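Local coordinates for protein carbonic anhydrase (Geobacillus kaustophilus, PDB 3VNP) that catalyses the reversible hydration of carbon dioxide to hydrogencarbonate as a homotrimeric gamma-class enzyme whose active site takes magnesium or zinc, at residues Ala17-Ala20 and Asp21-Ile25; Val56-Gln59 and Asp60-Leu64; Thr131-Gly135 and Arg136-Val140. One frame throughout, in Å; residues are numbered along the deposited sequence.

Contact 1: residues Ala17-Ala20 and Asp21-Ile25; sequences AFIA and DYVTI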
# COMPACT_ATOMS: atom_id res chain seq x y z
N ALA A 17 -22.64 1.30 9.64
CA ALA A 17 -21.29 1.32 9.08
C ALA A 17 -21.05 0.23 8.04
O ALA A 17 -21.58 -0.88 8.14
CB ALA A 17 -20.27 1.20 10.21
N PHE A 18 -20.25 0.57 7.03
CA PHE A 18 -19.89 -0.36 5.96
C PHE A 18 -18.44 -0.82 6.12
O PHE A 18 -17.51 -0.02 6.05
CB PHE A 18 -20.07 0.30 4.59
CG PHE A 18 -19.44 -0.48 3.45
CD1 PHE A 18 -19.77 -1.82 3.24
CD2 PHE A 18 -18.55 0.13 2.59
CE1 PHE A 18 -19.21 -2.53 2.18
CE2 PHE A 18 -17.99 -0.58 1.52
CZ PHE A 18 -18.32 -1.92 1.32
N ILE A 19 -18.27 -2.12 6.36
CA ILE A 19 -16.94 -2.71 6.50
C ILE A 19 -16.73 -3.62 5.29
O ILE A 19 -17.25 -4.74 5.24
CB ILE A 19 -16.81 -3.52 7.82
CG1 ILE A 19 -16.51 -2.60 9.00
CG2 ILE A 19 -15.63 -4.49 7.70
CD1 ILE A 19 -17.33 -1.33 9.08
N ALA A 20 -15.96 -3.14 4.32
CA ALA A 20 -15.70 -3.90 3.11
C ALA A 20 -14.97 -5.21 3.34
O ALA A 20 -14.50 -5.50 4.44
CB ALA A 20 -14.91 -3.05 2.12
N ASP A 21 -14.90 -6.01 2.28
CA ASP A 21 -14.23 -7.30 2.34
C ASP A 21 -12.73 -7.14 2.50
O ASP A 21 -12.15 -6.16 2.05
CB ASP A 21 -14.53 -8.07 1.06
CG ASP A 21 -16.02 -8.25 0.82
OD1 ASP A 21 -16.68 -8.88 1.66
OD2 ASP A 21 -16.52 -7.75 -0.21
N TYR A 22 -12.11 -8.12 3.16
CA TYR A 22 -10.67 -8.14 3.39
C TYR A 22 -10.20 -7.04 4.33
O TYR A 22 -9.03 -6.69 4.35
CB TYR A 22 -9.91 -8.06 2.06
CG TYR A 22 -10.36 -9.09 1.06
CD1 TYR A 22 -10.46 -10.44 1.42
CD2 TYR A 22 -10.72 -8.72 -0.23
CE1 TYR A 22 -10.90 -11.40 0.50
CE2 TYR A 22 -11.16 -9.67 -1.16
CZ TYR A 22 -11.25 -11.01 -0.78
OH TYR A 22 -11.69 -11.95 -1.69
N VAL A 23 -11.13 -6.48 5.09
CA VAL A 23 -10.79 -5.45 6.06
C VAL A 23 -10.50 -6.17 7.37
O VAL A 23 -11.06 -7.22 7.65
CB VAL A 23 -11.96 -4.46 6.25
CG1 VAL A 23 -11.77 -3.64 7.52
CG2 VAL A 23 -12.05 -3.54 5.04
N THR A 24 -9.60 -5.62 8.17
CA THR A 24 -9.26 -6.20 9.46
C THR A 24 -9.36 -5.13 10.52
O THR A 24 -8.76 -4.05 10.36
CB THR A 24 -7.84 -6.79 9.46
OG1 THR A 24 -7.78 -7.88 8.53
CG2 THR A 24 -7.48 -7.31 10.84
N ILE A 25 -10.11 -5.42 11.58
CA ILE A 25 -10.29 -4.47 12.67
C ILE A 25 -10.09 -5.20 14.00
O ILE A 25 -10.83 -6.14 14.31
CB ILE A 25 -11.69 -3.86 12.63
CG1 ILE A 25 -11.93 -3.21 11.27
CG2 ILE A 25 -11.85 -2.81 13.75
CD1 ILE A 25 -13.33 -2.71 11.04

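Contact 2: residues Val56-Gln59 and Asp60-Leu64; sequences VNIQ and DNSIL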
# COMPACT_ATOMS: atom_id res chain seq x y z
N VAL A 56 -17.49 9.14 8.10
CA VAL A 56 -16.09 9.16 7.68
C VAL A 56 -15.82 8.07 6.64
O VAL A 56 -16.48 7.03 6.65
CB VAL A 56 -15.15 8.89 8.88
CG1 VAL A 56 -13.72 8.74 8.39
CG2 VAL A 56 -15.28 10.00 9.91
N ASN A 57 -14.89 8.31 5.73
CA ASN A 57 -14.54 7.28 4.75
C ASN A 57 -13.03 7.07 4.76
O ASN A 57 -12.26 8.01 4.62
CB ASN A 57 -15.01 7.62 3.33
CG ASN A 57 -14.28 8.79 2.71
OD1 ASN A 57 -14.75 9.93 2.77
ND2 ASN A 57 -13.12 8.52 2.12
N ILE A 58 -12.64 5.82 4.98
CA ILE A 58 -11.24 5.43 5.01
C ILE A 58 -11.07 4.51 3.80
O ILE A 58 -11.42 3.33 3.84
CB ILE A 58 -10.92 4.70 6.32
CG1 ILE A 58 -11.05 5.69 7.48
CG2 ILE A 58 -9.51 4.11 6.28
CD1 ILE A 58 -10.83 5.09 8.84
N GLN A 59 -10.55 5.08 2.72
CA GLN A 59 -10.38 4.36 1.47
C GLN A 59 -9.40 3.19 1.42
O GLN A 59 -8.59 2.99 2.32
CB GLN A 59 -10.10 5.37 0.35
CG GLN A 59 -11.35 6.18 -0.01
CD GLN A 59 -11.06 7.36 -0.92
OE1 GLN A 59 -10.40 7.22 -1.95
NE2 GLN A 59 -11.55 8.53 -0.54
N ASP A 60 -9.55 2.41 0.35
CA ASP A 60 -8.80 1.20 0.05
C ASP A 60 -7.34 1.10 0.43
O ASP A 60 -6.56 2.02 0.21
CB ASP A 60 -8.94 0.92 -1.44
CG ASP A 60 -10.36 1.15 -1.94
OD1 ASP A 60 -11.21 0.23 -1.84
OD2 ASP A 60 -10.62 2.27 -2.42
N ASN A 61 -6.97 -0.04 1.01
CA ASN A 61 -5.60 -0.32 1.41
C ASN A 61 -4.94 0.62 2.40
O ASN A 61 -3.73 0.83 2.33
CB ASN A 61 -4.71 -0.39 0.17
CG ASN A 61 -4.95 -1.63 -0.64
OD1 ASN A 61 -4.61 -2.73 -0.21
ND2 ASN A 61 -5.55 -1.46 -1.82
N SER A 62 -5.70 1.19 3.33
CA SER A 62 -5.08 2.07 4.30
C SER A 62 -4.64 1.30 5.54
O SER A 62 -5.09 0.18 5.80
CB SER A 62 -6.04 3.18 4.70
OG SER A 62 -6.34 3.98 3.58
N ILE A 63 -3.74 1.91 6.30
CA ILE A 63 -3.26 1.29 7.52
C ILE A 63 -3.43 2.26 8.68
O ILE A 63 -2.90 3.38 8.65
CB ILE A 63 -1.76 0.91 7.43
CG1 ILE A 63 -1.47 0.20 6.11
CG2 ILE A 63 -1.38 0.03 8.61
CD1 ILE A 63 -2.29 -1.06 5.89
N LEU A 64 -4.19 1.84 9.68
CA LEU A 64 -4.41 2.66 10.87
C LEU A 64 -3.81 1.95 12.07
O LEU A 64 -4.16 0.81 12.36
CB LEU A 64 -5.90 2.93 11.08
CG LEU A 64 -6.44 4.14 10.30
CD1 LEU A 64 -6.19 3.95 8.80
CD2 LEU A 64 -7.93 4.32 10.58

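Contact 3: residues Thr131-Gly135 and Arg136-Val140; sequences TLALG and RPAKV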
# COMPACT_ATOMS: atom_id res chain seq x y z
N THR A 131 -6.68 24.97 5.41
CA THR A 131 -5.53 25.18 4.52
C THR A 131 -5.18 23.96 3.67
O THR A 131 -5.67 22.85 3.91
CB THR A 131 -4.26 25.53 5.32
OG1 THR A 131 -3.86 24.40 6.10
CG2 THR A 131 -4.50 26.73 6.23
N LEU A 132 -4.33 24.18 2.67
CA LEU A 132 -3.86 23.13 1.77
C LEU A 132 -2.38 22.91 2.05
O LEU A 132 -1.57 23.82 1.88
CB LEU A 132 -4.02 23.54 0.31
CG LEU A 132 -3.17 22.74 -0.69
CD1 LEU A 132 -3.58 21.28 -0.62
CD2 LEU A 132 -3.35 23.28 -2.10
N ALA A 133 -2.03 21.71 2.49
CA ALA A 133 -0.64 21.37 2.79
C ALA A 133 -0.16 20.27 1.84
O ALA A 133 -0.87 19.30 1.60
CB ALA A 133 -0.52 20.91 4.23
N LEU A 134 1.05 20.44 1.30
CA LEU A 134 1.63 19.48 0.36
C LEU A 134 3.09 19.14 0.67
O LEU A 134 3.73 19.81 1.48
CB LEU A 134 1.60 20.05 -1.06
CG LEU A 134 0.36 19.88 -1.94
CD1 LEU A 134 0.50 20.74 -3.19
CD2 LEU A 134 0.21 18.41 -2.31
N GLY A 135 3.58 18.09 0.02
CA GLY A 135 4.97 17.69 0.17
C GLY A 135 5.38 16.70 1.24
O GLY A 135 4.57 16.18 1.99
N ARG A 136 6.69 16.46 1.28
CA ARG A 136 7.32 15.56 2.24
C ARG A 136 8.60 16.25 2.73
O ARG A 136 9.62 16.24 2.05
CB ARG A 136 7.70 14.23 1.55
CG ARG A 136 6.53 13.50 0.89
CD ARG A 136 7.01 12.34 0.02
NE ARG A 136 7.27 11.11 0.75
CZ ARG A 136 6.34 10.19 1.04
NH1 ARG A 136 5.08 10.37 0.66
NH2 ARG A 136 6.68 9.09 1.70
N PRO A 137 8.55 16.89 3.91
CA PRO A 137 7.40 17.02 4.82
C PRO A 137 6.40 18.05 4.33
O PRO A 137 6.78 19.06 3.72
CB PRO A 137 8.06 17.42 6.14
CG PRO A 137 9.20 18.26 5.69
CD PRO A 137 9.76 17.44 4.53
N ALA A 138 5.13 17.81 4.60
CA ALA A 138 4.06 18.70 4.17
C ALA A 138 4.22 20.12 4.70
O ALA A 138 4.54 20.34 5.87
CB ALA A 138 2.72 18.14 4.60
N LYS A 139 4.00 21.09 3.81
CA LYS A 139 4.08 22.49 4.16
C LYS A 139 2.81 23.17 3.65
O LYS A 139 2.32 22.86 2.56
CB LYS A 139 5.32 23.13 3.52
CG LYS A 139 6.63 22.56 4.05
CD LYS A 139 7.86 23.25 3.45
CE LYS A 139 7.95 24.72 3.88
NZ LYS A 139 8.06 24.89 5.36
N VAL A 140 2.26 24.08 4.47
CA VAL A 140 1.05 24.82 4.14
C VAL A 140 1.36 25.75 2.96
O VAL A 140 2.28 26.56 3.04
CB VAL A 140 0.59 25.68 5.33
CG1 VAL A 140 -0.71 26.39 5.00
CG2 VAL A 140 0.43 24.81 6.56

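Contact 1: residues Ala17-Ala20 and Asp21-Ile25
Ile19 meets two aliphatic side chains where the chain turns a corner, one with each of its branches. Its CG2 methyl, held opposite the backbone N, lies against Val23, with Ile19 CG2 to Val23 CB at 3.9 Å, the two side chains crossing at about a right angle. The other branch, CG1, swings beside the backbone N (chi1 -82°) and there receives the end of Ile25, whose CD1 comes within 3.8 Å of Ile19 CG1. At the type II beta turn from Ala20 to Val23 the tight point is Val23 CG2 against the backbone oxygen Ala20 O (3.2 Å); the methyls Ala20 CB and Val23 CG2 are less close, at 4.1 Å. This inner side is closed further by Ile37 of the next coil. The outer side is looser within the segments: the side chains of Asp21 and Tyr22 leave the backbone on the side away from the packed corner. Asp21 OD2 is hydrogen-bonded to Tyr4 OH of the second subunit, and Tyr22 makes edge-to-face contacts with Tyr22 of both other subunits. Such a corner, with aliphatic Ile19, Val23 and Ile25 facing inward, is characteristic of the left-handed beta-helix built from hexapeptide repeats.

Contact 2: residues Val56-Gln59 and Asp60-Leu64
Ser62 and Gln59 are joined by the polar contact of this corner, a hydrogen bond from Ser62 OG to Gln59 O of 2.8 Å. The hydroxyl lies beside its own backbone N, chi1 -63°, which brings it back across the turn to the carbonyl three residues earlier. It approaches with a C=O...O angle of 144° and is tilted 32° from the carbonyl plane. Ser62 OG is also hydrogen-bonded to Val84 N of the following coil, so one buried hydroxyl links the turn to its neighbour. With an alanine here the CB contact to Ile58 remains, but Gln59 O is likely to lose this donor and Val84 N its acceptor.

The apolar contacts lie on the inner side. Ile58 and Leu64 reach toward each other tip to tip, with Ile58 CD1 only 3.5 Å from Leu64 CD2. Nearer the turn, Ile58 CG2 rests 3.9 Å from Ser62 CB, so the branched side chain spans both the serine and the leucine. Ile37 and Ile74 of adjoining coils also touch Ile58.

Charge is met across the subunit boundary. Asp60 OD2 forms a salt bridge with Arg44 NH1 of the second subunit and a weak hydrogen bond with His82 ND1 of its own chain. His82 is a metal-binding residue, and the side chain of Gln59 comes within about 4 Å of a bound magnesium ion. A left-handed beta-helix corner whose inner side is aliphatic and whose outer side faces another subunit beside a metal-binding histidine is consistent with the intersubunit active site of gamma-class carbonic anhydrases.

Contact 3: residues Thr131-Gly135 and Arg136-Val140
Leu134 and Lys139 form the hydrogen-bonded pair of a short antiparallel hairpin. Lys139 N donates to Leu134 O at 2.7 Å, and Leu134 N returns the bond to Lys139 O at 3.0 Å with an N-H...O angle of 163°. Next to this pair, Ala133 and Val140 stand as a non-hydrogen-bonded pair, and Ala133 CA makes a CA-H...O contact of 3.3 Å with Lys139 O. On the face carrying Ala133 and Val140, the valine's CG1 lies opposite its own backbone N (chi1 -177°) and meets Thr131 CB at 3.7 Å, the two side chains crossing at about a right angle. Toward the turn, Ala133 CB approaches Ala138 CB at 4.3 Å.

The connection is shaped by Gly135, at whose backbone angles (phi 90°) a beta carbon would be jammed against the preceding carbonyl oxygen, and by the cis peptide bond before Pro137. The Arg136 side chain sets off away from the strand, CB and CG still against the Gly135 carbonyl, before a bend at chi3 leads to the guanidinium group, hydrogen-bonded through NH1 to Gly118 O of its own chain and through NH2 to Gly118 O of the third subunit. Thr131 OG1 is in turn held by Pro128 O. Strand 131-135 pairs in parallel with strand 114-115, while strand 138-143 runs back antiparallel to form the edge of this sheet within the chain, leading on to helix 146-170.

In the fold
The three contacts follow one another along the chain and reach one common sheet, which begins with strand 18-19 and has strand 138-143 added antiparallel at its other end. Contacts 1 and 2 are corresponding corners of different coils, their centres 10 Å apart and their nearest atoms about 6 Å apart, and both touch the second subunit. Contact 2 is the one beside the metal site: the Asp60 side chain is about 3 Å from that of His82, whereas Ala20 in contact 1 is about 11 Å from it. Contact 3, centred 20 Å from contact 2 and 30 Å from contact 1, lies away from the annotated sites, on the opposite side of the chain's centre from contact 1.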